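Local structure of effector protein HopAB2 (Pseudomonas syringae pv. tomato, 3HGL) at residues A[44-49]-A[54-59]. The protein suppresses immunity in susceptible plants as a secreted virulence effector and, through the Pto-interaction domain described here, is recognised by the tomato resistance kinase Pto. Sequence-based numbering, arbitrary orientation.
Sequences VEQNIF and PNMPMH
Met56, a selenomethionine in this crystal, reaches Phe49 with its terminal methyl and illustrates how a flexible selenoether can join a short helical turn to a longer helix. The apolar contact is narrow: CE of Met56 lies 4.0 Å from CB of Phe49, meeting the root of the aromatic side chain. CG of Met56 stands anti to the backbone N (chi1 178°), which sends the chain out toward helix 43-52, and bends at chi2 and chi3 then set the methyl against that helix. Phe49 turns its ring away from the approaching helix, to stack with Phe41 and touch Leu16 of helix 5-18. One turn earlier, the aliphatic part of Gln46 borders the same methyl more loosely, CG of Gln46 being 4.5 Å from CE of Met56.

No polar bond joins the two segments. Phe49 N donates to Glu45 O within helix 43-52 at 2.8 Å, while His59 N reaches Asn55 O at 3.0 Å and closes the turn 56-59. The same carbonyl receives a weak bond from His59 ND1, in the plane of the imidazole. The buried carboxylate of Glu45 ties helix 43-52 to Thr26, His25 and Ser42.

Ile61 touches both Phe49 and Met56, continuing the apolar packing of this Pto-interaction domain. The direct association therefore rests on dispersion and burial of the selenomethionine, so this contact by itself probably sets the orientation of the short helix only loosely.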
loop_
_atom_site.group_PDB
_atom_site.type_symbol
_atom_site.label_atom_id
_atom_site.label_comp_id
_atom_site.label_asym_id
_atom_site.label_seq_id
_atom_site.Cartn_x
_atom_site.Cartn_y
_atom_site.Cartn_z
ATOM N N VAL A 44 -5.059 -3.507 -10.344
ATOM C CA VAL A 44 -3.679 -3.034 -10.376
ATOM C C VAL A 44 -3.068 -3.010 -8.970
ATOM O O VAL A 44 -1.962 -3.515 -8.760
ATOM C CB VAL A 44 -3.588 -1.623 -11.001
ATOM C CG1 VAL A 44 -2.189 -1.054 -10.818
ATOM C CG2 VAL A 44 -3.921 -1.697 -12.487
ATOM N N GLU A 45 -3.790 -2.430 -8.011
ATOM C CA GLU A 45 -3.299 -2.351 -6.637
ATOM C C GLU A 45 -3.082 -3.735 -6.038
ATOM O O GLU A 45 -2.051 -4.003 -5.422
ATOM C CB GLU A 45 -4.284 -1.573 -5.752
ATOM C CG GLU A 45 -4.551 -0.145 -6.216
ATOM C CD GLU A 45 -5.686 0.531 -5.459
ATOM O OE1 GLU A 45 -6.647 -0.169 -5.079
ATOM O OE2 GLU A 45 -5.624 1.765 -5.264
ATOM N N GLN A 46 -4.064 -4.612 -6.216
ATOM C CA GLN A 46 -3.970 -5.954 -5.670
ATOM C C GLN A 46 -2.747 -6.676 -6.218
ATOM O O GLN A 46 -1.995 -7.282 -5.464
ATOM C CB GLN A 46 -5.235 -6.751 -5.992
ATOM C CG GLN A 46 -5.269 -8.121 -5.344
ATOM C CD GLN A 46 -6.603 -8.811 -5.520
ATOM O OE1 GLN A 46 -7.032 -9.086 -6.643
ATOM N NE2 GLN A 46 -7.274 -9.095 -4.407
ATOM N N ASN A 47 -2.555 -6.603 -7.531
ATOM C CA ASN A 47 -1.413 -7.254 -8.171
ATOM C C ASN A 47 -0.100 -6.733 -7.582
ATOM O O ASN A 47 0.821 -7.505 -7.296
ATOM C CB ASN A 47 -1.449 -7.003 -9.683
ATOM C CG ASN A 47 -0.309 -7.691 -10.417
ATOM O OD1 ASN A 47 0.535 -7.036 -11.030
ATOM N ND2 ASN A 47 -0.281 -9.016 -10.358
ATOM N N ILE A 48 -0.028 -5.420 -7.384
ATOM C CA ILE A 48 1.170 -4.804 -6.824
ATOM C C ILE A 48 1.387 -5.183 -5.359
ATOM O O ILE A 48 2.466 -5.638 -4.984
ATOM C CB ILE A 48 1.107 -3.265 -6.950
ATOM C CG1 ILE A 48 1.185 -2.873 -8.429
ATOM C CG2 ILE A 48 2.244 -2.621 -6.149
ATOM C CD1 ILE A 48 1.028 -1.388 -8.696
ATOM N N PHE A 49 0.364 -5.006 -4.531
ATOM C CA PHE A 49 0.484 -5.338 -3.113
ATOM C C PHE A 49 0.842 -6.801 -2.844
ATOM O O PHE A 49 1.537 -7.100 -1.870
ATOM C CB PHE A 49 -0.802 -4.953 -2.371
ATOM C CG PHE A 49 -0.882 -3.485 -2.026
ATOM C CD1 PHE A 49 -0.802 -3.065 -0.702
ATOM C CD2 PHE A 49 -1.009 -2.526 -3.026
ATOM C CE1 PHE A 49 -0.846 -1.710 -0.375
ATOM C CE2 PHE A 49 -1.055 -1.162 -2.714
ATOM C CZ PHE A 49 -0.972 -0.754 -1.386
ATOM N N PRO A 54 3.415 -10.678 0.669
ATOM C CA PRO A 54 3.239 -12.085 0.289
ATOM C C PRO A 54 2.234 -12.918 1.081
ATOM O O PRO A 54 1.752 -13.934 0.585
ATOM C CB PRO A 54 4.660 -12.643 0.374
ATOM C CG PRO A 54 5.268 -11.839 1.463
ATOM C CD PRO A 54 4.792 -10.442 1.140
ATOM N N ASN A 55 1.917 -12.492 2.300
ATOM C CA ASN A 55 0.961 -13.217 3.134
ATOM C C ASN A 55 -0.381 -12.486 3.189
ATOM O O ASN A 55 -1.286 -12.876 3.925
ATOM C CB ASN A 55 1.531 -13.386 4.545
ATOM C CG ASN A 55 2.668 -14.394 4.596
ATOM O OD1 ASN A 55 3.603 -14.257 5.386
ATOM N ND2 ASN A 55 2.581 -15.425 3.760
HETATM N N MSE A 56 -0.503 -11.432 2.388
HETATM C CA MSE A 56 -1.717 -10.620 2.352
HETATM C C MSE A 56 -3.014 -11.327 1.940
HETATM O O MSE A 56 -4.081 -11.037 2.486
HETATM C CB MSE A 56 -1.486 -9.396 1.459
HETATM C CG MSE A 56 -2.698 -8.500 1.294
HETATM SE SE MSE A 56 -3.831 -9.039 -0.170
HETATM C CE MSE A 56 -3.794 -7.384 -1.175
ATOM N N PRO A 57 -2.950 -12.258 0.972
ATOM C CA PRO A 57 -4.188 -12.936 0.570
ATOM C C PRO A 57 -4.976 -13.497 1.753
ATOM O O PRO A 57 -6.192 -13.340 1.842
ATOM C CB PRO A 57 -3.686 -14.033 -0.368
ATOM C CG PRO A 57 -2.492 -13.387 -1.009
ATOM C CD PRO A 57 -1.806 -12.744 0.178
HETATM N N MSE A 58 -4.269 -14.144 2.668
HETATM C CA MSE A 58 -4.912 -14.726 3.837
HETATM C C MSE A 58 -5.003 -13.788 5.035
HETATM O O MSE A 58 -6.038 -13.710 5.683
HETATM C CB MSE A 58 -4.168 -15.992 4.270
HETATM C CG MSE A 58 -4.526 -16.480 5.669
HETATM SE SE MSE A 58 -6.365 -17.084 5.846
HETATM C CE MSE A 58 -6.099 -18.929 5.325
ATOM N N HIS A 59 -3.919 -13.067 5.311
ATOM C CA HIS A 59 -3.860 -12.197 6.481
ATOM C C HIS A 59 -4.120 -10.703 6.329
ATOM O O HIS A 59 -4.322 -10.011 7.331
ATOM C CB HIS A 59 -2.507 -12.381 7.166
ATOM C CG HIS A 59 -2.220 -13.798 7.552
ATOM N ND1 HIS A 59 -1.731 -14.730 6.659
ATOM C CD2 HIS A 59 -2.380 -14.452 8.727
ATOM C CE1 HIS A 59 -1.603 -15.895 7.270
ATOM N NE2 HIS A 59 -1.989 -15.754 8.525
#